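Hydroxyethylphosphonate dioxygenase (Streptomyces albus, PDB 6B9R) probably uses a mononuclear iron centre and dioxygen to cleave the carbon-carbon bond of 2-hydroxyethylphosphonate, giving hydroxymethylphosphonate. Local coordinates at residues A[131-134]-A[139-142]; A[240-245]-A[287-292]; A[277-282]-A[291-296]; A[356-361]-A[414-419]. One frame throughout, in Å; residues are numbered along the deposited sequence.

Contact 1. Residues A[131-134]-A[139-142]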
loop_
_atom_site.group_PDB
_atom_site.type_symbol
_atom_site.label_atom_id
_atom_site.label_comp_id
_atom_site.label_asym_id
_atom_site.label_seq_id
_atom_site.Cartn_x
_atom_site.Cartn_y
_atom_site.Cartn_z
ATOM N N ARG A 131 33.051 11.050 -16.587
ATOM C CA ARG A 131 33.307 10.823 -18.004
ATOM C C ARG A 131 32.948 12.097 -18.761
ATOM O O ARG A 131 31.819 12.590 -18.655
ATOM C CB ARG A 131 32.507 9.628 -18.529
ATOM C CG ARG A 131 32.713 9.316 -20.009
ATOM C CD ARG A 131 34.166 8.958 -20.333
ATOM N NE ARG A 131 34.704 7.890 -19.483
ATOM C CZ ARG A 131 34.490 6.591 -19.678
ATOM N NH1 ARG A 131 33.731 6.181 -20.689
ATOM N NH2 ARG A 131 35.026 5.695 -18.854
ATOM N N VAL A 132 33.901 12.612 -19.533
ATOM C CA VAL A 132 33.751 13.867 -20.265
ATOM C C VAL A 132 33.570 13.554 -21.744
ATOM O O VAL A 132 34.365 12.806 -22.326
ATOM C CB VAL A 132 34.968 14.781 -20.051
ATOM C CG1 VAL A 132 34.928 15.956 -21.018
ATOM C CG2 VAL A 132 35.015 15.270 -18.612
ATOM N N VAL A 133 32.530 14.124 -22.353
ATOM C CA VAL A 133 32.262 13.920 -23.767
ATOM C C VAL A 133 32.449 15.243 -24.506
ATOM O O VAL A 133 32.416 16.332 -23.921
ATOM C CB VAL A 133 30.853 13.360 -24.029
ATOM C CG1 VAL A 133 30.701 11.957 -23.423
ATOM C CG2 VAL A 133 29.797 14.338 -23.510
ATOM N N GLU A 134 32.621 15.136 -25.819
ATOM C CA GLU A 134 32.811 16.296 -26.676
ATOM C C GLU A 134 31.652 16.530 -27.634
ATOM O O GLU A 134 31.721 17.453 -28.457
ATOM C CB GLU A 134 34.122 16.159 -27.463
ATOM C CG GLU A 134 35.356 16.192 -26.580
ATOM C CD GLU A 134 36.645 16.224 -27.370
ATOM O OE1 GLU A 134 36.738 15.523 -28.403
ATOM O OE2 GLU A 134 37.567 16.958 -26.958
ATOM N N ASP A 139 24.722 8.013 -29.204
ATOM C CA ASP A 139 25.431 6.799 -29.580
ATOM C C ASP A 139 26.939 6.919 -29.401
ATOM O O ASP A 139 27.674 6.009 -29.796
ATOM C CB ASP A 139 25.102 6.428 -31.030
ATOM C CG ASP A 139 23.630 6.111 -31.227
ATOM O OD1 ASP A 139 23.052 5.415 -30.369
ATOM O OD2 ASP A 139 23.048 6.564 -32.234
ATOM N N ASN A 140 27.410 8.017 -28.827
ATOM C CA ASN A 140 28.812 8.218 -28.496
ATOM C C ASN A 140 29.352 7.024 -27.703
ATOM O O ASN A 140 28.807 6.697 -26.637
ATOM C CB ASN A 140 28.946 9.513 -27.693
ATOM C CG ASN A 140 30.393 9.930 -27.456
ATOM O OD1 ASN A 140 31.282 9.099 -27.291
ATOM N ND2 ASN A 140 30.626 11.235 -27.424
ATOM N N PRO A 141 30.413 6.360 -28.176
ATOM C CA PRO A 141 30.900 5.153 -27.491
ATOM C C PRO A 141 31.470 5.401 -26.105
ATOM O O PRO A 141 31.706 4.429 -25.379
ATOM C CB PRO A 141 31.980 4.625 -28.444
ATOM C CG PRO A 141 32.427 5.827 -29.195
ATOM C CD PRO A 141 31.194 6.657 -29.388
ATOM N N LEU A 142 31.706 6.652 -25.712
ATOM C CA LEU A 142 32.175 6.927 -24.360
ATOM C C LEU A 142 31.071 6.812 -23.316
ATOM O O LEU A 142 31.372 6.808 -22.119
ATOM C CB LEU A 142 32.802 8.319 -24.286
ATOM C CG LEU A 142 34.085 8.525 -25.089
ATOM C CD1 LEU A 142 34.512 9.999 -25.055
ATOM C CD2 LEU A 142 35.202 7.620 -24.575
HETATM O O HOH W 1 32.813 3.757 -22.686
HETATM O O HOH W 2 33.180 12.707 -27.407
#
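Val133 and Leu142 bring the two loop segments 131-134 and 139-142, both irregular, closest together, their CA atoms 7.0 Å apart. Arg131 carries the polar end of the contact. Its CG stands anti to the backbone N (chi1 180°), and two bends further out, at chi2 and chi3, fold the chain back so that NH1 meets Leu142 O at 2.8 Å. The oxygen lies at the guanidinium edge, near its plane, but the bond is bent (127° at the hydrogen) and weak. A water that accepts from Arg131 NH1 and donates to Pro141 O runs alongside. NH2 of the same arginine bonds to Arg103 O, so one guanidinium ties loop 139-142 to the backbone of a residue that lines the substrate pocket. At the other end, Val133 CB lies 4.0 Å from Asn140 ND2. That nitrogen donates to Asp135 OD1 and to a second water, which accepts from Glu134 N as well. Asn140 OD1 takes Leu142 N at 2.9 Å, an Asx turn; with the ND2 bonds this holds the amide's rotation. Between these ends, Val133 CG1 lies 4.3 Å from Leu142 CB, and Leu142 CD1 comes 3.9 Å from Val132 O. The contact lies at the surface in the connection between strands 123-129 and 152-158, with backbone bonds from Arg131 and Val133 to Ala194 and with Val133 resting on Asn162 and Tyr164 of strand 161-167.

Contact 2. Residues A[240-245]-A[287-292]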
loop_
_atom_site.group_PDB
_atom_site.type_symbol
_atom_site.label_atom_id
_atom_site.label_comp_id
_atom_site.label_asym_id
_atom_site.label_seq_id
_atom_site.Cartn_x
_atom_site.Cartn_y
_atom_site.Cartn_z
ATOM N N ALA A 240 -10.761 0.364 -19.355
ATOM C CA ALA A 240 -10.176 -0.801 -18.697
ATOM C C ALA A 240 -10.471 -0.799 -17.204
ATOM O O ALA A 240 -10.746 -1.852 -16.615
ATOM C CB ALA A 240 -8.664 -0.838 -18.930
ATOM N N MET A 241 -10.387 0.378 -16.584
ATOM C CA MET A 241 -10.752 0.557 -15.185
ATOM C C MET A 241 -12.204 0.160 -14.945
ATOM O O MET A 241 -12.511 -0.572 -13.998
ATOM C CB MET A 241 -10.509 2.016 -14.804
ATOM C CG MET A 241 -10.675 2.384 -13.344
ATOM S SD MET A 241 -9.295 1.774 -12.371
ATOM C CE MET A 241 -10.136 0.381 -11.671
ATOM N N LEU A 242 -13.116 0.641 -15.795
ATOM C CA LEU A 242 -14.516 0.252 -15.673
ATOM C C LEU A 242 -14.684 -1.256 -15.825
ATOM O O LEU A 242 -15.359 -1.899 -15.011
ATOM C CB LEU A 242 -15.357 0.998 -16.707
ATOM C CG LEU A 242 -16.842 0.632 -16.741
ATOM C CD1 LEU A 242 -17.512 0.973 -15.404
ATOM C CD2 LEU A 242 -17.542 1.345 -17.897
ATOM N N ARG A 243 -14.061 -1.851 -16.852
ATOM C CA ARG A 243 -14.146 -3.309 -16.994
ATOM C C ARG A 243 -13.610 -4.015 -15.751
ATOM O O ARG A 243 -14.158 -5.038 -15.312
ATOM C CB ARG A 243 -13.376 -3.785 -18.230
ATOM C CG ARG A 243 -13.980 -3.353 -19.576
ATOM C CD ARG A 243 -13.372 -4.128 -20.732
ATOM N NE ARG A 243 -11.908 -4.196 -20.683
ATOM C CZ ARG A 243 -11.094 -3.291 -21.229
ATOM N NH1 ARG A 243 -11.592 -2.229 -21.851
ATOM N NH2 ARG A 243 -9.781 -3.440 -21.152
ATOM N N SER A 244 -12.535 -3.486 -15.172
ATOM C CA SER A 244 -11.935 -4.142 -14.014
ATOM C C SER A 244 -12.865 -4.106 -12.802
ATOM O O SER A 244 -12.972 -5.100 -12.062
ATOM C CB SER A 244 -10.588 -3.491 -13.690
ATOM O OG SER A 244 -9.961 -4.150 -12.602
ATOM N N VAL A 245 -13.541 -2.977 -12.571
ATOM C CA VAL A 245 -14.460 -2.897 -11.437
ATOM C C VAL A 245 -15.691 -3.754 -11.696
ATOM O O VAL A 245 -16.219 -4.396 -10.779
ATOM C CB VAL A 245 -14.825 -1.428 -11.138
ATOM C CG1 VAL A 245 -15.773 -1.341 -9.945
ATOM C CG2 VAL A 245 -13.557 -0.626 -10.847
ATOM N N GLU A 287 -21.973 4.659 -8.126
ATOM C CA GLU A 287 -22.962 4.252 -7.129
ATOM C C GLU A 287 -23.447 2.839 -7.394
ATOM O O GLU A 287 -23.639 2.051 -6.460
ATOM C CB GLU A 287 -24.155 5.212 -7.117
ATOM C CG GLU A 287 -25.146 4.978 -5.954
ATOM C CD GLU A 287 -26.105 3.778 -6.134
ATOM O OE1 GLU A 287 -26.389 3.356 -7.285
ATOM O OE2 GLU A 287 -26.588 3.252 -5.104
ATOM N N ALA A 288 -23.673 2.508 -8.667
ATOM C CA ALA A 288 -24.131 1.172 -8.998
ATOM C C ALA A 288 -23.083 0.134 -8.642
ATOM O O ALA A 288 -23.430 -0.999 -8.295
ATOM C CB ALA A 288 -24.475 1.097 -10.484
ATOM N N LEU A 289 -21.807 0.503 -8.717
ATOM C CA LEU A 289 -20.690 -0.394 -8.437
ATOM C C LEU A 289 -20.208 -0.312 -6.997
ATOM O O LEU A 289 -19.211 -0.962 -6.648
ATOM C CB LEU A 289 -19.529 -0.086 -9.393
ATOM C CG LEU A 289 -19.822 -0.429 -10.860
ATOM C CD1 LEU A 289 -18.870 0.294 -11.829
ATOM C CD2 LEU A 289 -19.791 -1.942 -11.089
ATOM N N GLY A 290 -20.877 0.464 -6.154
ATOM C CA GLY A 290 -20.470 0.532 -4.761
ATOM C C GLY A 290 -19.099 1.129 -4.545
ATOM O O GLY A 290 -18.382 0.709 -3.633
ATOM N N VAL A 291 -18.700 2.096 -5.371
ATOM C CA VAL A 291 -17.406 2.736 -5.209
ATOM C C VAL A 291 -17.577 4.243 -5.339
ATOM O O VAL A 291 -18.579 4.744 -5.856
ATOM C CB VAL A 291 -16.367 2.222 -6.230
ATOM C CG1 VAL A 291 -16.267 0.694 -6.179
ATOM C CG2 VAL A 291 -16.735 2.696 -7.638
ATOM N N SER A 292 -16.586 4.966 -4.839
ATOM C CA SER A 292 -16.498 6.391 -5.112
ATOM C C SER A 292 -16.077 6.616 -6.558
ATOM O O SER A 292 -15.362 5.804 -7.150
ATOM C CB SER A 292 -15.488 7.055 -4.171
ATOM O OG SER A 292 -15.147 8.358 -4.620
#
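Leu289, just before the Gly290 that closes helix 279-288, makes most of its segment's contact with Leu242 and Val245 of helix 238-249. Its CG is anti to the carbonyl carbon (chi1 -68°), which leaves CD1 reaching between the two partners on the facing helix. Leu289 CD1 meets Leu242 CD1 at 3.9 Å, the two side chains crossing at about a right angle, and it lies 4.0 Å from Val245 CG1. Val245 CG1 also lies 4.0 Å from Leu289 CB, so a single branch of Val245 crosses the leucine at a slant, touching its base and one tip. Leu256 and Thr251 add packing to Leu289, while Leu242 also touches Leu270 and Cys271 of helix 264-271. Buried apolar residues drawn from successive short helices form the interior of a helix-turn-helix domain, and the sequence here falls in the Cro/C1-type family. Gly290 comes next and ends the helix in a Schellman motif; its positive phi (65°) favours glycine and swings the chain out of the helical path. The oxygens of Leu289 and Gly290 each accept a weak bond from Arg249, at the C-terminal end of helix 238-249. Val291 then follows in an extended conformation and returns to the facing helix, its CG1 4.3 Å from Val245 CG1. Its side chain also packs on Pro340 of the second subunit, and just beyond it Ser292 OG bonds to Val298 O of that subunit.

Contact 3. Residues A[277-282]-A[291-296]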
loop_
_atom_site.group_PDB
_atom_site.type_symbol
_atom_site.label_atom_id
_atom_site.label_comp_id
_atom_site.label_asym_id
_atom_site.label_seq_id
_atom_site.Cartn_x
_atom_site.Cartn_y
_atom_site.Cartn_z
ATOM N N ALA A 277 -16.027 8.513 -18.961
ATOM C CA ALA A 277 -17.425 8.873 -19.110
ATOM C C ALA A 277 -17.649 10.318 -18.653
ATOM O O ALA A 277 -16.790 10.944 -18.025
ATOM C CB ALA A 277 -18.300 7.905 -18.311
ATOM N N GLU A 278 -18.821 10.851 -18.981
ATOM C CA GLU A 278 -19.212 12.161 -18.478
ATOM C C GLU A 278 -19.433 12.092 -16.969
ATOM O O GLU A 278 -19.770 11.037 -16.419
ATOM C CB GLU A 278 -20.482 12.648 -19.183
ATOM C CG GLU A 278 -20.462 12.492 -20.709
ATOM C CD GLU A 278 -19.492 13.443 -21.390
ATOM O OE1 GLU A 278 -19.092 13.157 -22.538
ATOM O OE2 GLU A 278 -19.130 14.475 -20.780
ATOM N N TRP A 279 -19.219 13.221 -16.286
ATOM C CA TRP A 279 -19.326 13.236 -14.825
ATOM C C TRP A 279 -20.638 12.658 -14.300
ATOM O O TRP A 279 -20.594 11.843 -13.362
ATOM C CB TRP A 279 -19.111 14.663 -14.288
ATOM C CG TRP A 279 -17.720 15.160 -14.511
ATOM C CD1 TRP A 279 -17.344 16.226 -15.279
ATOM C CD2 TRP A 279 -16.508 14.580 -14.009
ATOM N NE1 TRP A 279 -15.976 16.359 -15.268
ATOM C CE2 TRP A 279 -15.439 15.360 -14.498
ATOM C CE3 TRP A 279 -16.222 13.484 -13.190
ATOM C CZ2 TRP A 279 -14.107 15.078 -14.195
ATOM C CZ3 TRP A 279 -14.898 13.207 -12.888
ATOM C CH2 TRP A 279 -13.859 14.001 -13.397
ATOM N N PRO A 280 -21.810 13.005 -14.836
ATOM C CA PRO A 280 -23.039 12.372 -14.334
ATOM C C PRO A 280 -23.078 10.875 -14.574
ATOM O O PRO A 280 -23.653 10.140 -13.759
ATOM C CB PRO A 280 -24.147 13.099 -15.113
ATOM C CG PRO A 280 -23.528 14.371 -15.546
ATOM C CD PRO A 280 -22.117 14.024 -15.857
ATOM N N GLU A 281 -22.490 10.404 -15.680
ATOM C CA GLU A 281 -22.383 8.968 -15.916
ATOM C C GLU A 281 -21.437 8.313 -14.919
ATOM O O GLU A 281 -21.720 7.222 -14.406
ATOM C CB GLU A 281 -21.915 8.707 -17.349
ATOM C CG GLU A 281 -22.892 9.188 -18.395
ATOM C CD GLU A 281 -22.349 9.079 -19.811
ATOM O OE1 GLU A 281 -21.129 9.245 -19.997
ATOM O OE2 GLU A 281 -23.148 8.826 -20.742
ATOM N N LEU A 282 -20.300 8.953 -14.642
ATOM C CA LEU A 282 -19.370 8.379 -13.674
ATOM C C LEU A 282 -20.021 8.249 -12.303
ATOM O O LEU A 282 -19.810 7.256 -11.594
ATOM C CB LEU A 282 -18.103 9.229 -13.584
ATOM C CG LEU A 282 -17.126 9.176 -14.759
ATOM C CD1 LEU A 282 -16.060 10.235 -14.585
ATOM C CD2 LEU A 282 -16.480 7.805 -14.862
ATOM N N VAL A 291 -18.700 2.096 -5.371
ATOM C CA VAL A 291 -17.406 2.736 -5.209
ATOM C C VAL A 291 -17.577 4.243 -5.339
ATOM O O VAL A 291 -18.579 4.744 -5.856
ATOM C CB VAL A 291 -16.367 2.222 -6.230
ATOM C CG1 VAL A 291 -16.267 0.694 -6.179
ATOM C CG2 VAL A 291 -16.735 2.696 -7.638
ATOM N N SER A 292 -16.586 4.966 -4.839
ATOM C CA SER A 292 -16.498 6.391 -5.112
ATOM C C SER A 292 -16.077 6.616 -6.558
ATOM O O SER A 292 -15.362 5.804 -7.150
ATOM C CB SER A 292 -15.488 7.055 -4.171
ATOM O OG SER A 292 -15.147 8.358 -4.620
ATOM N N VAL A 293 -16.530 7.737 -7.127
ATOM C CA VAL A 293 -16.075 8.139 -8.457
ATOM C C VAL A 293 -14.558 8.078 -8.538
ATOM O O VAL A 293 -13.991 7.792 -9.599
ATOM C CB VAL A 293 -16.612 9.548 -8.797
ATOM C CG1 VAL A 293 -15.969 10.083 -10.070
ATOM C CG2 VAL A 293 -18.125 9.525 -8.932
ATOM N N ARG A 294 -13.882 8.308 -7.409
ATOM C CA ARG A 294 -12.427 8.215 -7.349
ATOM C C ARG A 294 -11.910 6.934 -7.996
ATOM O O ARG A 294 -10.894 6.948 -8.699
ATOM C CB ARG A 294 -11.980 8.306 -5.886
ATOM C CG ARG A 294 -10.478 8.275 -5.664
ATOM C CD ARG A 294 -10.094 8.416 -4.183
ATOM N NE ARG A 294 -8.654 8.207 -4.029
ATOM C CZ ARG A 294 -7.762 9.174 -3.803
ATOM N NH1 ARG A 294 -6.474 8.871 -3.718
ATOM N NH2 ARG A 294 -8.149 10.436 -3.637
ATOM N N GLU A 295 -12.610 5.813 -7.793
ATOM C CA GLU A 295 -12.090 4.527 -8.233
ATOM C C GLU A 295 -12.279 4.259 -9.720
ATOM O O GLU A 295 -11.688 3.297 -10.226
ATOM C CB GLU A 295 -12.736 3.395 -7.417
ATOM C CG GLU A 295 -12.404 3.502 -5.943
ATOM C CD GLU A 295 -10.911 3.303 -5.667
ATOM O OE1 GLU A 295 -10.235 2.605 -6.454
ATOM O OE2 GLU A 295 -10.414 3.842 -4.657
ATOM N N LEU A 296 -13.074 5.066 -10.433
ATOM C CA LEU A 296 -13.243 4.911 -11.875
ATOM C C LEU A 296 -12.361 5.860 -12.676
ATOM O O LEU A 296 -12.377 5.809 -13.911
ATOM C CB LEU A 296 -14.708 5.121 -12.264
ATOM C CG LEU A 296 -15.730 4.157 -11.644
ATOM C CD1 LEU A 296 -17.148 4.517 -12.131
ATOM C CD2 LEU A 296 -15.421 2.710 -11.977
#
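Leu282 is the centre of this contact, packing against Val293 and Leu296 where the chain comes back past helix 279-288. The CA atoms of Leu282 and Val293 are 6.2 Å apart, and the valine lies against the base of the leucine: Val293 CG1 approaches Leu282 CB to 4.2 Å, while CG2 sits 3.9 Å from Leu282 O. With CG1 anti to its backbone N (chi1 171°), Val293 sets one methyl on the leucine side chain and the other on its carbonyl. Leu296 comes in beside it and slides past Leu282 in the opposite direction. Its CB lies 4.1 Å from Leu282 CD2, and its CD1 is 3.9 Å from Leu282 O. Trp279, one turn earlier, meets Val293 CG1 with the ring edge, CZ3 at 4.3 Å. The ring also makes a cation-pi contact with Arg276 and stacks on Trp279 of the second subunit. Glu278 occupies the N-cap position of the helix; its backbone N donates to Glu281 OE1 at 3.0 Å, as in one half of a capping box, and OE2 of that glutamate forms a salt bridge with Arg266. Arg294 NH1 forms a salt bridge with Glu295 OE1 of the second subunit. No hydrogen bond crosses between the two segments, so within the helix-turn-helix domain this association rests on methyl and ring-edge packing, including methyls laid against the Leu282 carbonyl, with the charged groups directed to other partners.

Contact 4. Residues A[356-361]-A[414-419]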
loop_
_atom_site.group_PDB
_atom_site.type_symbol
_atom_site.label_atom_id
_atom_site.label_comp_id
_atom_site.label_asym_id
_atom_site.label_seq_id
_atom_site.Cartn_x
_atom_site.Cartn_y
_atom_site.Cartn_z
ATOM N N ALA A 356 8.346 31.471 9.442
ATOM C CA ALA A 356 7.564 30.866 8.363
ATOM C C ALA A 356 7.545 29.349 8.478
ATOM O O ALA A 356 8.137 28.640 7.653
ATOM C CB ALA A 356 8.106 31.281 6.997
ATOM N N PRO A 357 6.842 28.811 9.467
ATOM C CA PRO A 357 6.698 27.353 9.529
ATOM C C PRO A 357 5.996 26.841 8.278
ATOM O O PRO A 357 5.010 27.418 7.815
ATOM C CB PRO A 357 5.862 27.129 10.795
ATOM C CG PRO A 357 5.137 28.409 11.003
ATOM C CD PRO A 357 6.064 29.495 10.517
ATOM N N LEU A 358 6.524 25.778 7.723
ATOM C CA LEU A 358 5.861 25.161 6.584
ATOM C C LEU A 358 4.710 24.283 7.067
ATOM O O LEU A 358 4.827 23.631 8.110
ATOM C CB LEU A 358 6.852 24.324 5.775
ATOM C CG LEU A 358 7.890 25.160 5.025
ATOM C CD1 LEU A 358 8.825 24.274 4.225
ATOM C CD2 LEU A 358 7.142 26.113 4.111
ATOM N N PRO A 359 3.594 24.259 6.345
ATOM C CA PRO A 359 2.479 23.385 6.730
ATOM C C PRO A 359 2.933 21.939 6.775
ATOM O O PRO A 359 3.667 21.484 5.883
ATOM C CB PRO A 359 1.442 23.607 5.615
ATOM C CG PRO A 359 1.795 24.931 5.022
ATOM C CD PRO A 359 3.294 25.050 5.140
ATOM N N PRO A 360 2.557 21.202 7.817
ATOM C CA PRO A 360 2.841 19.764 7.836
ATOM C C PRO A 360 2.216 19.090 6.628
ATOM O O PRO A 360 1.134 19.468 6.169
ATOM C CB PRO A 360 2.198 19.291 9.144
ATOM C CG PRO A 360 2.173 20.516 10.010
ATOM C CD PRO A 360 1.889 21.647 9.051
ATOM N N THR A 361 2.933 18.115 6.087
ATOM C CA THR A 361 2.448 17.319 4.979
ATOM C C THR A 361 2.485 15.849 5.373
ATOM O O THR A 361 3.255 15.432 6.245
ATOM C CB THR A 361 3.271 17.548 3.695
ATOM O OG1 THR A 361 2.816 16.658 2.670
ATOM C CG2 THR A 361 4.767 17.303 3.939
ATOM N N LEU A 414 18.015 25.422 -1.277
ATOM C CA LEU A 414 18.081 24.000 -0.996
ATOM C C LEU A 414 17.179 23.243 -1.957
ATOM O O LEU A 414 16.269 23.804 -2.572
ATOM C CB LEU A 414 17.720 23.678 0.467
ATOM C CG LEU A 414 16.373 23.941 1.126
ATOM C CD1 LEU A 414 15.282 22.983 0.629
ATOM C CD2 LEU A 414 16.557 23.785 2.627
ATOM N N LEU A 415 17.448 21.949 -2.073
ATOM C CA LEU A 415 16.651 21.046 -2.888
ATOM C C LEU A 415 15.730 20.267 -1.959
ATOM O O LEU A 415 16.178 19.777 -0.918
ATOM C CB LEU A 415 17.563 20.099 -3.670
ATOM C CG LEU A 415 16.937 19.029 -4.570
ATOM C CD1 LEU A 415 16.077 19.659 -5.647
ATOM C CD2 LEU A 415 18.057 18.182 -5.177
ATOM N N MET A 416 14.450 20.160 -2.326
ATOM C CA MET A 416 13.459 19.457 -1.514
ATOM C C MET A 416 12.740 18.424 -2.371
ATOM O O MET A 416 12.193 18.754 -3.432
ATOM C CB MET A 416 12.445 20.439 -0.895
ATOM C CG MET A 416 11.209 19.798 -0.242
ATOM S SD MET A 416 9.994 21.043 0.298
ATOM C CE MET A 416 10.691 21.591 1.847
ATOM N N LEU A 417 12.752 17.173 -1.920
ATOM C CA LEU A 417 11.984 16.113 -2.560
ATOM C C LEU A 417 11.064 15.514 -1.509
ATOM O O LEU A 417 11.542 15.032 -0.484
ATOM C CB LEU A 417 12.884 15.018 -3.140
ATOM C CG LEU A 417 12.049 13.897 -3.785
ATOM C CD1 LEU A 417 11.254 14.400 -5.004
ATOM C CD2 LEU A 417 12.904 12.711 -4.178
ATOM N N ARG A 418 9.761 15.550 -1.772
ATOM C CA ARG A 418 8.731 15.030 -0.889
ATOM C C ARG A 418 8.053 13.875 -1.604
ATOM O O ARG A 418 7.716 13.994 -2.785
ATOM C CB ARG A 418 7.707 16.116 -0.548
ATOM C CG ARG A 418 8.314 17.497 -0.387
ATOM C CD ARG A 418 7.222 18.543 -0.261
ATOM N NE ARG A 418 7.241 19.176 1.049
ATOM C CZ ARG A 418 6.195 19.800 1.583
ATOM N NH1 ARG A 418 5.038 19.847 0.927
ATOM N NH2 ARG A 418 6.307 20.368 2.776
ATOM N N ILE A 419 7.870 12.753 -0.905
ATOM C CA ILE A 419 7.291 11.560 -1.516
ATOM C C ILE A 419 6.250 10.975 -0.574
ATOM O O ILE A 419 6.330 11.132 0.649
ATOM C CB ILE A 419 8.360 10.494 -1.857
ATOM C CG1 ILE A 419 9.050 9.993 -0.585
ATOM C CG2 ILE A 419 9.411 11.061 -2.821
ATOM C CD1 ILE A 419 9.953 8.783 -0.810
HETATM O O HOH W 3 3.979 21.831 3.293
#
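Thr361 CG2 sits over one face of the Arg418 guanidinium, 3.6 Å above its plane and offset toward the rim, nearest to NH2. The two side chains approach at a slant. At the edge of the same group, in its plane, a water accepts from Arg418 NH2 at 2.8 Å and donates to Pro359 O at 2.6 Å, bridging strand and loop. Leu358 and Met416 meet tip to tip, Leu358 CD1 4.0 Å from Met416 CE; the methionine runs extended until its last torsion (chi3 -80°) turns the methyl aside. Outside this shell, Arg418 NE is held by Gln365 OE1, and NH1 donates to the backbone oxygens of Ala247 and Ala248 of the second subunit, so several polar partners fix the guanidinium's rotation. Thr361 OG1 bonds to Gln363 OE1. The loop 356-361 is anchored by backbone bonds from Leu358 to Phe404 and from Thr361 to Gly401. Leu250 of the second subunit packs on Leu358, Pro359 and Arg418. The loop thus covers one face of strand 412-419, which lies between strands 364-369 and 343-349, while Leu415 and Leu417 on the other face touch strand 202-208 of the second sheet, two antiparallel sheets packed face to face.

Following the chain from the N terminus, contact 1 closes a short surface loop between strands 123-129 and 152-158 of one antiparallel sheet. Contact 2 then spans the helical domain, joining helix 238-249 to the end of helix 279-288. Contact 3 opens within that span and brings segment 291-296, after helix 279-288, back against the first turn of that helix; both end on the same stretch, sharing Val291 and Ser292, and Leu296 of contact 3 touches Val245 and Leu289 of contact 2. Contact 4 opens afterwards, in the other sheet, closing a span of 52 residues that carries strands 364-369 to 403-407 and tying a loop to strand 412-419. Contacts 2, 3 and 4 all touch the second subunit.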